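Local coordinates for protein P450 epoxidase (Sorangium cellulosum, PDB 1Q5D) that belongs to the cytochrome P450 family and encloses protoporphyrin IX with its iron in a predominantly helical fold, at residues Lys108-Asn111 with Pro112-Ser116; Val368-Ala371 with Arg372-Glu376; Val225-Met228 with Leu229-Glu233; Ala157-Leu161 with Leu162-Ala166; Glu86-Asp89 with Met90-Gly94. All coordinates share one frame; numbering follows the deposited sequence.

In the fold
All five contacts are local turns that follow one another along the chain, none nested in or crossing another. Interaction 5 comes first, in the short helix 88-93, and touches none of the others. Interaction 1 then closes the turn after helix 100-110, interaction 4 ends helix 154-161, interaction 3 spans helix 225-234 and interaction 2 starts helix 368-385. Interaction 1 meets all of the last three: its S113 and L109 pack on interaction 3, F114 on L161 of interaction 4, and S116 probably hydrogen-bonds S369 of interaction 2. Interactions 3 and 4 also touch, through V225 and L161, while A157 of interaction 4 meets E374 of interaction 2.

Interaction 1: Lys108-Asn111 with Pro112-Ser116; sequences KLVN and PSFTS
V110 and F114 meet just where the C helix of the P450 fold, helix 100-110, runs out into two overlapping beta turns. The first turn is closed by S113 N bonding to V110 O (3.0 Å), the second by F114 N bonding to N111 O (2.9 Å). P112, which has no N-H to give, instead sets its CD 3.3 Å from K108 O, so a carbonyl of the final helical turn faces the proline ring. Along F114, CB lies over N111 O, and with chi1 at -80° the ring swings back beside its own backbone N toward the helix. CD1 then comes near V110 O (3.7 Å). Next out, CE1 takes the methyl CG2 of V110 in the ring plane, edge-on, at 3.7 Å. Round the far edge, F114 CE2 touches the CBC atom of the haem at 3.7 Å. The same CE2 packs on CD2 of L161, so the ring is wedged between helix end, porphyrin rim and a second helix. I251 of helix 241-255 adds to this packing. N111 turns its amide back to R107, while T115 caps the next helix through A118 N. Between L109 and S113, one water donates to L109 O at 2.6 Å and is also hydrogen-bonded to S113 OG.

Interaction 2: Val368-Ala371 with Arg372-Glu376; sequences VSLA and RLEAE. With HEM (protoporphyrin IX containing Fe), chain B.
V368 lays its methyl CG2 flat over the guanidinium of R372, 3.3 Å above the centre of the plane, in the first turns of the L helix of the P450 fold. The two side chains run side by side: V368 CG2 stands opposite its own backbone N, and the arginine is stretched out straight as far as NE. This is the more watery flank. A water in the guanidinium plane accepts from R372 NH1 (2.9 Å) and is hydrogen-bonded to S369 OG, which also bonds S116 OG, while R372 NE forms a salt bridge with D292; the water and D292 together probably fix the rotation of the flat group. The other flank is closely packed and buried. There the bond from E374 N to L370 O is almost straight (172°). With chi1 at -61°, E374 CG lies 3.1 Å from L370 O, and the extended chain passes that carbonyl to set OE2 3.5 Å from L370 CG. Toward the cofactor, A371 CB presses on the CBB atom of the haem (3.4 Å) and L370 CD2 lies on its CBC atom (3.9 Å), so these two residues line the porphyrin rim at its vinyl groups. Helix 287-297 covers the arginine and A375, helix 123-137 packs against L373 and E374, and helix 154-161 brings A157 onto the E374 carboxylate.

Interaction 3: Val225-Met228 with Leu229-Glu233; sequences VLTM and LLQAE
L229 is the side chain round which V225, L226 and M228 gather on helix 225-234, the H helix of the P450 fold. Backbone bonds of the regular alpha-helical kind come first: L229 N to V225 O, L230 N to L226 O (2.8 Å), Q231 N to T227 O and A232 N to M228 O, all close to straight. Van der Waals contacts form the second group. The two branches of L229 divide the work, CD1 reaching CG1 of V225 at 4.0 Å while CD2 meets the methyl CE of M228 at 3.9 Å. M228 starts out opposite its backbone N and then bends at chi2 (-85°) and chi3 (-64°), which folds the thioether back across L229 instead of letting it run outward. V225 and L229 lie alongside each other and point the same way; L230 rests its CD1 on L226 O (3.3 Å). The methyl CG2 of T227 lies beside the amide oxygen OE1 of the exposed Q231, at 3.7 Å. Polar side-chain contacts are few: T227 OG1 faces the helix start, bonded to L221 N and D224 OD2. L229 and L226 pack on helix 241-255, and L230 fits between that helix and helix 195-218. On another side, M228 CE packs on S113 OG and A232 CB on L109 CD1, which seats the helix on the end of helix 100-110.

Interaction 4: Ala157-Leu161 with Leu162-Ala166; sequences AISAL and LKVPA
S159 and V164 are joined at a Schellman motif that ends helix 154-161. V164 N reaches back to S159 O at 2.7 Å in a nearly straight bond (174°), and K163 N makes a weaker one to A160 O at 3.1 Å. K163 carries the positive phi (56°) that lets the chain turn out of the helix. The last ordinary helical bond, L162 N to I158 O (2.9 Å), lies just inside. Beside it the side chains of I158 and L162 point the same way, with CG2 of the isoleucine 3.6 Å from CD2 of the leucine. V164 CB leans over the serine, 3.9 Å from S159 OG. In the next shell, helix 241-255 covers I158 and L162, and the I158 side chain comes within about 4 Å of the haem. L226 CD1 of helix 225-234 rests against L162 O, a carbonyl that also accepts from R216. S159 OG is held by D169, at the start of the following helix. K163 extends from the exposed turn to a salt bridge with D224, and a water lies 2.7 Å from L161 O. The carbonyls at the helix end, which would carry partial negative charge, are met by backbone N-H groups and a water, R216 takes the carbonyl of L162 just beyond, and the nearby lysine probably eases that charge further.

Interaction 5: Glu86-Asp89 with Met90-Gly94; sequences ELSD and MKKYG
A short helix of the B-C region of the P450 fold, residues 88-93, probably the B' helix, brings L87 and M90 side by side at its start. L87 is the N-cap; its side chain offers no polar atom, but its carbonyl takes the bond from K91 N (2.9 Å). M90 N, in the first turn, donates to a water, which in turn donates to E86 O. The methionine runs straight until chi3, where it bends (-73°) and sets CE 4.1 Å from CD2 of L87. One turn on, Y93 N bonds to D89 O at 2.8 Å. D89 and Y93 then meet through their side chains: OD2 approaches the ring edge in its plane, 3.7 Å from CE1, with the carboxylate turned 73° from the ring. A water bonded to Y93 OH (3.0 Å) makes a weak link to the same OD2. K92 curls over the backbone of the turn before, its CE 3.6 Å from S88 OG, while K91 stretches away to the carbonyls of Y80 and A83, with a cation-pi contact to the Y80 ring. L87 packs on helices 169-182 and 195-218, and the M90 side chain comes within about 4 Å of the bound EPB. A short helix in the B-C region that lends a side chain to the ligand pocket is characteristic of P450s.

Interaction 1: Lys108-Asn111 with Pro112-Ser116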
# COMPACT_ATOMS: atom_id res chain seq x y z
N LYS A 108 -1.28 17.22 -9.22
CA LYS A 108 -1.46 18.60 -8.76
C LYS A 108 -2.95 18.83 -8.49
O LYS A 108 -3.34 19.50 -7.53
CB LYS A 108 -0.91 19.60 -9.81
CG LYS A 108 -1.11 21.08 -9.47
CD LYS A 108 -0.06 21.96 -10.16
CE LYS A 108 -0.17 23.42 -9.73
NZ LYS A 108 -0.02 24.34 -10.90
N LEU A 109 -3.78 18.22 -9.32
CA LEU A 109 -5.23 18.30 -9.20
C LEU A 109 -5.80 17.60 -7.95
O LEU A 109 -6.68 18.15 -7.28
CB LEU A 109 -5.87 17.72 -10.46
CG LEU A 109 -7.38 17.74 -10.66
CD1 LEU A 109 -7.89 19.16 -10.90
CD2 LEU A 109 -7.74 16.86 -11.83
N VAL A 110 -5.31 16.40 -7.64
CA VAL A 110 -5.93 15.61 -6.56
C VAL A 110 -5.23 15.77 -5.21
O VAL A 110 -5.85 15.55 -4.17
CB VAL A 110 -6.07 14.11 -6.95
CG1 VAL A 110 -4.70 13.44 -7.05
CG2 VAL A 110 -6.99 13.35 -5.99
N ASN A 111 -3.96 16.18 -5.21
CA ASN A 111 -3.18 16.26 -3.96
C ASN A 111 -3.86 17.06 -2.83
O ASN A 111 -3.88 16.61 -1.67
CB ASN A 111 -1.75 16.76 -4.22
CG ASN A 111 -0.82 15.66 -4.76
OD1 ASN A 111 -1.18 14.49 -4.77
ND2 ASN A 111 0.37 16.05 -5.20
N PRO A 112 -4.43 18.23 -3.14
CA PRO A 112 -5.09 19.04 -2.10
C PRO A 112 -6.19 18.28 -1.36
O PRO A 112 -6.42 18.52 -0.16
CB PRO A 112 -5.66 20.22 -2.90
CG PRO A 112 -4.68 20.36 -4.05
CD PRO A 112 -4.43 18.91 -4.45
N SER A 113 -6.84 17.34 -2.04
CA SER A 113 -7.90 16.55 -1.42
C SER A 113 -7.39 15.53 -0.40
O SER A 113 -8.18 14.96 0.36
CB SER A 113 -8.70 15.81 -2.49
OG SER A 113 -9.45 16.72 -3.24
N PHE A 114 -6.08 15.28 -0.39
CA PHE A 114 -5.51 14.28 0.50
C PHE A 114 -4.61 14.81 1.64
O PHE A 114 -3.98 14.03 2.32
CB PHE A 114 -4.71 13.25 -0.31
CG PHE A 114 -5.57 12.20 -0.97
CD1 PHE A 114 -5.93 12.33 -2.30
CD2 PHE A 114 -5.99 11.08 -0.27
CE1 PHE A 114 -6.71 11.36 -2.93
CE2 PHE A 114 -6.77 10.10 -0.87
CZ PHE A 114 -7.12 10.24 -2.21
N THR A 115 -4.54 16.12 1.84
CA THR A 115 -3.76 16.65 2.98
C THR A 115 -4.36 16.20 4.29
O THR A 115 -5.53 15.83 4.34
CB THR A 115 -3.76 18.18 2.98
OG1 THR A 115 -5.12 18.62 3.16
CG2 THR A 115 -3.36 18.72 1.62
N SER A 116 -3.58 16.23 5.37
CA SER A 116 -4.05 15.91 6.72
C SER A 116 -5.29 16.72 7.11
O SER A 116 -6.21 16.21 7.77
CB SER A 116 -2.95 16.17 7.76
OG SER A 116 -2.00 15.12 7.74
O HOH W 1 -7.86 18.39 -4.94

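Interaction 2: Val368-Ala371 with Arg372-Glu376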
# COMPACT_ATOMS: atom_id res chain seq x y z
N VAL A 368 -0.87 8.88 2.27
CA VAL A 368 -0.11 8.80 3.52
C VAL A 368 -0.89 9.36 4.71
O VAL A 368 -0.93 8.72 5.75
CB VAL A 368 1.32 9.41 3.39
CG1 VAL A 368 1.28 10.89 3.02
CG2 VAL A 368 2.12 9.19 4.67
N SER A 369 -1.54 10.51 4.56
CA SER A 369 -2.30 11.08 5.68
C SER A 369 -3.53 10.27 6.05
O SER A 369 -3.81 10.06 7.23
CB SER A 369 -2.70 12.52 5.37
OG SER A 369 -1.56 13.36 5.49
N LEU A 370 -4.29 9.82 5.04
CA LEU A 370 -5.44 8.96 5.27
C LEU A 370 -5.04 7.64 5.96
O LEU A 370 -5.66 7.23 6.94
CB LEU A 370 -6.20 8.72 3.96
CG LEU A 370 -7.54 7.96 4.04
CD1 LEU A 370 -8.44 8.56 5.12
CD2 LEU A 370 -8.23 8.02 2.69
N ALA A 371 -3.98 7.01 5.47
CA ALA A 371 -3.48 5.79 6.08
C ALA A 371 -3.10 5.98 7.56
O ALA A 371 -3.47 5.19 8.42
CB ALA A 371 -2.26 5.27 5.29
N ARG A 372 -2.35 7.04 7.84
CA ARG A 372 -1.90 7.26 9.21
C ARG A 372 -3.10 7.51 10.11
O ARG A 372 -3.14 7.01 11.22
CB ARG A 372 -0.94 8.45 9.28
CG ARG A 372 0.49 8.14 8.79
CD ARG A 372 1.38 9.41 8.65
NE ARG A 372 2.76 9.14 8.24
CZ ARG A 372 3.52 10.00 7.57
NH1 ARG A 372 3.04 11.19 7.21
NH2 ARG A 372 4.77 9.66 7.22
N LEU A 373 -4.08 8.27 9.62
CA LEU A 373 -5.30 8.55 10.40
C LEU A 373 -6.07 7.29 10.70
O LEU A 373 -6.46 7.03 11.85
CB LEU A 373 -6.20 9.56 9.69
CG LEU A 373 -7.53 9.84 10.42
CD1 LEU A 373 -7.25 10.48 11.77
CD2 LEU A 373 -8.46 10.70 9.57
N GLU A 374 -6.31 6.47 9.67
CA GLU A 374 -7.03 5.24 9.89
C GLU A 374 -6.34 4.37 10.92
O GLU A 374 -6.98 3.79 11.79
CB GLU A 374 -7.17 4.43 8.60
CG GLU A 374 -7.93 5.13 7.49
CD GLU A 374 -8.02 4.24 6.27
OE1 GLU A 374 -8.44 3.07 6.44
OE2 GLU A 374 -7.67 4.69 5.17
N ALA A 375 -5.02 4.24 10.78
CA ALA A 375 -4.28 3.37 11.68
C ALA A 375 -4.22 3.94 13.10
O ALA A 375 -4.29 3.21 14.08
CB ALA A 375 -2.87 3.11 11.13
N GLU A 376 -4.09 5.26 13.20
CA GLU A 376 -4.08 5.90 14.52
C GLU A 376 -5.37 5.59 15.26
O GLU A 376 -5.36 5.16 16.41
CB GLU A 376 -3.92 7.40 14.34
CG GLU A 376 -3.16 8.09 15.45
CD GLU A 376 -3.16 9.60 15.28
OE1 GLU A 376 -3.25 10.08 14.11
OE2 GLU A 376 -3.09 10.30 16.31
CHA HEM B . 1.74 5.32 -4.26
CHB HEM B . 2.74 3.01 -0.15
CHC HEM B . -1.77 3.89 1.44
CHD HEM B . -2.92 5.66 -2.88
C1A HEM B . 2.42 4.70 -3.25
C2A HEM B . 3.84 4.41 -3.24
C3A HEM B . 4.12 3.76 -2.11
C4A HEM B . 2.88 3.62 -1.37
CMA HEM B . 5.52 3.24 -1.67
CAA HEM B . 4.84 4.80 -4.35
CBA HEM B . 5.09 3.61 -5.29
CGA HEM B . 6.15 4.00 -6.31
O1A HEM B . 6.42 3.20 -7.26
O2A HEM B . 6.72 5.12 -6.19
C1B HEM B . 1.61 3.07 0.60
C2B HEM B . 1.51 2.53 1.93
C3B HEM B . 0.28 2.75 2.37
C4B HEM B . -0.46 3.45 1.34
CMB HEM B . 2.61 1.78 2.73
CAB HEM B . -0.18 2.31 3.77
CBB HEM B . -1.47 2.16 4.07
C1C HEM B . -2.47 4.48 0.43
C2C HEM B . -3.83 4.97 0.51
C3C HEM B . -4.14 5.45 -0.70
C4C HEM B . -2.98 5.30 -1.56
CMC HEM B . -4.71 4.90 1.79
CAC HEM B . -5.44 6.09 -1.22
CBC HEM B . -6.40 6.48 -0.38
C1D HEM B . -1.79 5.66 -3.66
C2D HEM B . -1.79 6.01 -5.05
C3D HEM B . -0.35 5.92 -5.49
C4D HEM B . 0.38 5.50 -4.32
CMD HEM B . -3.01 6.42 -5.90
CAD HEM B . 0.22 6.23 -6.88
CBD HEM B . 0.91 7.59 -6.74
CGD HEM B . 1.55 8.00 -8.05
O1D HEM B . 2.02 7.09 -8.78
O2D HEM B . 1.58 9.23 -8.36
NA HEM B . 1.86 4.21 -2.09
NB HEM B . 0.39 3.64 0.24
NC HEM B . -2.00 4.69 -0.84
ND HEM B . -0.50 5.35 -3.26
FE HEM B . -0.01 4.61 -1.41
O HOH W 2 0.60 12.67 7.57
O HOH W 3 -0.47 2.60 -2.19

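Interaction 3: Val225-Met228 with Leu229-Glu233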
# COMPACT_ATOMS: atom_id res chain seq x y z
N VAL A 225 -14.65 15.37 -3.30
CA VAL A 225 -13.50 15.04 -4.15
C VAL A 225 -13.93 14.63 -5.54
O VAL A 225 -13.44 15.17 -6.55
CB VAL A 225 -12.65 13.87 -3.55
CG1 VAL A 225 -11.57 13.44 -4.54
CG2 VAL A 225 -12.04 14.27 -2.24
N LEU A 226 -14.87 13.69 -5.60
CA LEU A 226 -15.39 13.22 -6.89
C LEU A 226 -16.02 14.34 -7.70
O LEU A 226 -15.74 14.50 -8.89
CB LEU A 226 -16.38 12.07 -6.70
CG LEU A 226 -15.79 10.69 -6.42
CD1 LEU A 226 -16.89 9.63 -6.48
CD2 LEU A 226 -14.64 10.33 -7.39
N THR A 227 -16.88 15.14 -7.07
CA THR A 227 -17.47 16.28 -7.78
C THR A 227 -16.36 17.16 -8.36
O THR A 227 -16.43 17.60 -9.51
CB THR A 227 -18.35 17.11 -6.84
OG1 THR A 227 -19.51 16.35 -6.49
CG2 THR A 227 -18.93 18.34 -7.55
N MET A 228 -15.34 17.42 -7.54
CA MET A 228 -14.22 18.24 -7.98
C MET A 228 -13.55 17.64 -9.21
O MET A 228 -13.28 18.34 -10.20
CB MET A 228 -13.20 18.42 -6.84
CG MET A 228 -12.02 19.30 -7.20
SD MET A 228 -10.70 18.37 -8.04
CE MET A 228 -10.22 17.25 -6.68
N LEU A 229 -13.29 16.33 -9.17
CA LEU A 229 -12.67 15.65 -10.30
C LEU A 229 -13.58 15.73 -11.53
O LEU A 229 -13.14 16.02 -12.64
CB LEU A 229 -12.34 14.18 -9.95
CG LEU A 229 -11.26 14.00 -8.89
CD1 LEU A 229 -11.18 12.53 -8.40
CD2 LEU A 229 -9.90 14.49 -9.40
N LEU A 230 -14.87 15.50 -11.31
CA LEU A 230 -15.81 15.51 -12.43
C LEU A 230 -15.86 16.88 -13.12
O LEU A 230 -15.91 16.96 -14.35
CB LEU A 230 -17.19 15.07 -11.96
CG LEU A 230 -17.21 13.58 -11.61
CD1 LEU A 230 -18.30 13.24 -10.58
CD2 LEU A 230 -17.32 12.73 -12.86
N GLN A 231 -15.81 17.94 -12.33
CA GLN A 231 -15.81 19.29 -12.87
C GLN A 231 -14.54 19.57 -13.66
O GLN A 231 -14.60 20.16 -14.74
CB GLN A 231 -15.98 20.31 -11.76
CG GLN A 231 -17.35 20.29 -11.13
CD GLN A 231 -17.50 21.33 -10.05
OE1 GLN A 231 -18.58 21.52 -9.50
NE2 GLN A 231 -16.41 22.02 -9.74
N ALA A 232 -13.40 19.14 -13.13
CA ALA A 232 -12.13 19.22 -13.86
C ALA A 232 -12.24 18.53 -15.22
O ALA A 232 -11.71 19.02 -16.22
CB ALA A 232 -11.01 18.59 -13.03
N GLU A 233 -12.91 17.38 -15.24
CA GLU A 233 -13.04 16.61 -16.47
C GLU A 233 -13.94 17.32 -17.49
O GLU A 233 -13.69 17.28 -18.70
CB GLU A 233 -13.58 15.21 -16.16
CG GLU A 233 -13.90 14.37 -17.38
CD GLU A 233 -15.19 13.59 -17.22
OE1 GLU A 233 -15.27 12.47 -17.77
OE2 GLU A 233 -16.11 14.10 -16.54

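Interaction 4: Ala157-Leu161 with Leu162-Ala166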
# COMPACT_ATOMS: atom_id res chain seq x y z
N ALA A 157 -13.23 3.89 4.86
CA ALA A 157 -12.56 5.20 4.82
C ALA A 157 -12.61 5.80 3.43
O ALA A 157 -13.01 6.96 3.23
CB ALA A 157 -11.10 5.06 5.26
N ILE A 158 -12.16 5.01 2.45
CA ILE A 158 -12.17 5.48 1.07
C ILE A 158 -13.59 5.79 0.59
O ILE A 158 -13.81 6.79 -0.08
CB ILE A 158 -11.49 4.45 0.14
CG1 ILE A 158 -9.99 4.37 0.46
CG2 ILE A 158 -11.70 4.82 -1.31
CD1 ILE A 158 -9.23 3.35 -0.38
N SER A 159 -14.54 4.92 0.92
CA SER A 159 -15.94 5.11 0.52
C SER A 159 -16.56 6.36 1.15
O SER A 159 -17.38 7.03 0.53
CB SER A 159 -16.77 3.90 0.88
OG SER A 159 -16.63 2.90 -0.11
N ALA A 160 -16.18 6.64 2.38
CA ALA A 160 -16.59 7.88 3.04
C ALA A 160 -16.03 9.08 2.28
O ALA A 160 -16.74 10.06 2.05
CB ALA A 160 -16.14 7.89 4.50
N LEU A 161 -14.76 9.01 1.88
CA LEU A 161 -14.14 10.10 1.13
C LEU A 161 -14.82 10.29 -0.23
O LEU A 161 -14.91 11.41 -0.76
CB LEU A 161 -12.64 9.82 0.95
CG LEU A 161 -11.82 10.74 0.05
CD1 LEU A 161 -11.53 12.08 0.73
CD2 LEU A 161 -10.52 10.06 -0.37
N LEU A 162 -15.30 9.18 -0.79
CA LEU A 162 -15.95 9.16 -2.09
C LEU A 162 -17.48 9.34 -1.97
O LEU A 162 -18.17 9.42 -2.98
CB LEU A 162 -15.67 7.83 -2.80
CG LEU A 162 -14.54 7.69 -3.82
CD1 LEU A 162 -13.45 8.76 -3.77
CD2 LEU A 162 -13.95 6.26 -3.78
N LYS A 163 -17.97 9.37 -0.74
CA LYS A 163 -19.40 9.45 -0.44
C LYS A 163 -20.16 8.31 -1.10
O LYS A 163 -21.17 8.51 -1.80
CB LYS A 163 -19.95 10.84 -0.80
CG LYS A 163 -19.25 11.96 -0.01
CD LYS A 163 -20.09 13.23 0.06
CE LYS A 163 -19.44 14.28 0.98
NZ LYS A 163 -18.08 14.67 0.51
N VAL A 164 -19.66 7.10 -0.89
CA VAL A 164 -20.32 5.88 -1.34
C VAL A 164 -20.93 5.21 -0.12
O VAL A 164 -20.31 5.16 0.93
CB VAL A 164 -19.30 4.93 -2.03
CG1 VAL A 164 -19.92 3.59 -2.38
CG2 VAL A 164 -18.72 5.57 -3.26
N PRO A 165 -22.16 4.73 -0.23
CA PRO A 165 -22.86 4.06 0.89
C PRO A 165 -22.12 2.84 1.42
O PRO A 165 -21.50 2.11 0.63
CB PRO A 165 -24.19 3.62 0.26
CG PRO A 165 -24.36 4.52 -0.93
CD PRO A 165 -22.99 4.80 -1.46
N ALA A 166 -22.19 2.60 2.73
CA ALA A 166 -21.51 1.46 3.35
C ALA A 166 -21.92 0.12 2.72
O ALA A 166 -21.22 -0.89 2.85
CB ALA A 166 -21.75 1.44 4.86
O HOH W 4 -15.09 14.06 -0.59

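Interaction 5: Glu86-Asp89 with Met90-Gly94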
# COMPACT_ATOMS: atom_id res chain seq x y z
N GLU A 86 -9.06 -5.78 -19.42
CA GLU A 86 -10.04 -5.01 -18.65
C GLU A 86 -9.36 -3.88 -17.88
O GLU A 86 -10.02 -2.93 -17.46
CB GLU A 86 -10.77 -5.91 -17.66
CG GLU A 86 -11.79 -6.86 -18.30
CD GLU A 86 -11.15 -8.14 -18.84
OE1 GLU A 86 -9.93 -8.34 -18.64
OE2 GLU A 86 -11.90 -8.94 -19.45
N LEU A 87 -8.04 -3.99 -17.70
CA LEU A 87 -7.26 -3.01 -16.94
C LEU A 87 -6.35 -2.16 -17.85
O LEU A 87 -5.53 -1.37 -17.37
CB LEU A 87 -6.44 -3.71 -15.85
CG LEU A 87 -7.28 -4.16 -14.65
CD1 LEU A 87 -6.46 -4.90 -13.58
CD2 LEU A 87 -8.00 -2.96 -14.03
N SER A 88 -6.51 -2.32 -19.16
CA SER A 88 -5.67 -1.63 -20.15
C SER A 88 -5.70 -0.11 -19.97
O SER A 88 -4.66 0.55 -19.95
CB SER A 88 -6.13 -1.99 -21.56
OG SER A 88 -5.22 -1.51 -22.52
N ASP A 89 -6.91 0.43 -19.85
CA ASP A 89 -7.08 1.86 -19.61
C ASP A 89 -6.40 2.32 -18.32
O ASP A 89 -5.73 3.34 -18.29
CB ASP A 89 -8.58 2.21 -19.55
CG ASP A 89 -9.16 2.50 -20.91
OD1 ASP A 89 -10.36 2.79 -20.99
OD2 ASP A 89 -8.47 2.47 -21.95
N MET A 90 -6.57 1.55 -17.25
CA MET A 90 -5.97 1.91 -15.97
C MET A 90 -4.45 1.91 -16.02
O MET A 90 -3.79 2.71 -15.36
CB MET A 90 -6.43 0.99 -14.85
CG MET A 90 -6.00 1.50 -13.49
SD MET A 90 -6.35 0.42 -12.13
CE MET A 90 -8.13 0.63 -12.00
N LYS A 91 -3.90 1.00 -16.82
CA LYS A 91 -2.45 0.89 -16.95
C LYS A 91 -1.89 2.08 -17.73
O LYS A 91 -0.79 2.56 -17.45
CB LYS A 91 -2.09 -0.41 -17.66
CG LYS A 91 -2.35 -1.68 -16.83
CD LYS A 91 -1.94 -2.92 -17.64
CE LYS A 91 -2.10 -4.20 -16.83
NZ LYS A 91 -1.91 -5.43 -17.69
N LYS A 92 -2.63 2.56 -18.72
CA LYS A 92 -2.06 3.59 -19.57
C LYS A 92 -2.42 5.01 -19.14
O LYS A 92 -1.59 5.91 -19.24
CB LYS A 92 -2.40 3.36 -21.05
CG LYS A 92 -3.85 3.25 -21.37
CD LYS A 92 -4.01 2.77 -22.82
CE LYS A 92 -3.24 1.47 -23.06
NZ LYS A 92 -3.20 1.09 -24.51
N TYR A 93 -3.64 5.19 -18.65
CA TYR A 93 -4.10 6.49 -18.17
C TYR A 93 -4.02 6.63 -16.65
O TYR A 93 -4.33 7.67 -16.10
CB TYR A 93 -5.53 6.75 -18.70
CG TYR A 93 -5.58 6.63 -20.21
CD1 TYR A 93 -6.19 5.54 -20.82
CD2 TYR A 93 -4.97 7.59 -21.01
CE1 TYR A 93 -6.20 5.42 -22.21
CE2 TYR A 93 -4.98 7.48 -22.40
CZ TYR A 93 -5.59 6.39 -22.99
OH TYR A 93 -5.61 6.28 -24.36
N GLY A 94 -3.59 5.57 -15.96
CA GLY A 94 -3.41 5.64 -14.52
C GLY A 94 -2.11 6.32 -14.16
O GLY A 94 -1.30 6.65 -15.03
O HOH W 5 -9.13 -0.23 -16.96
O HOH W 6 -6.97 3.62 -24.85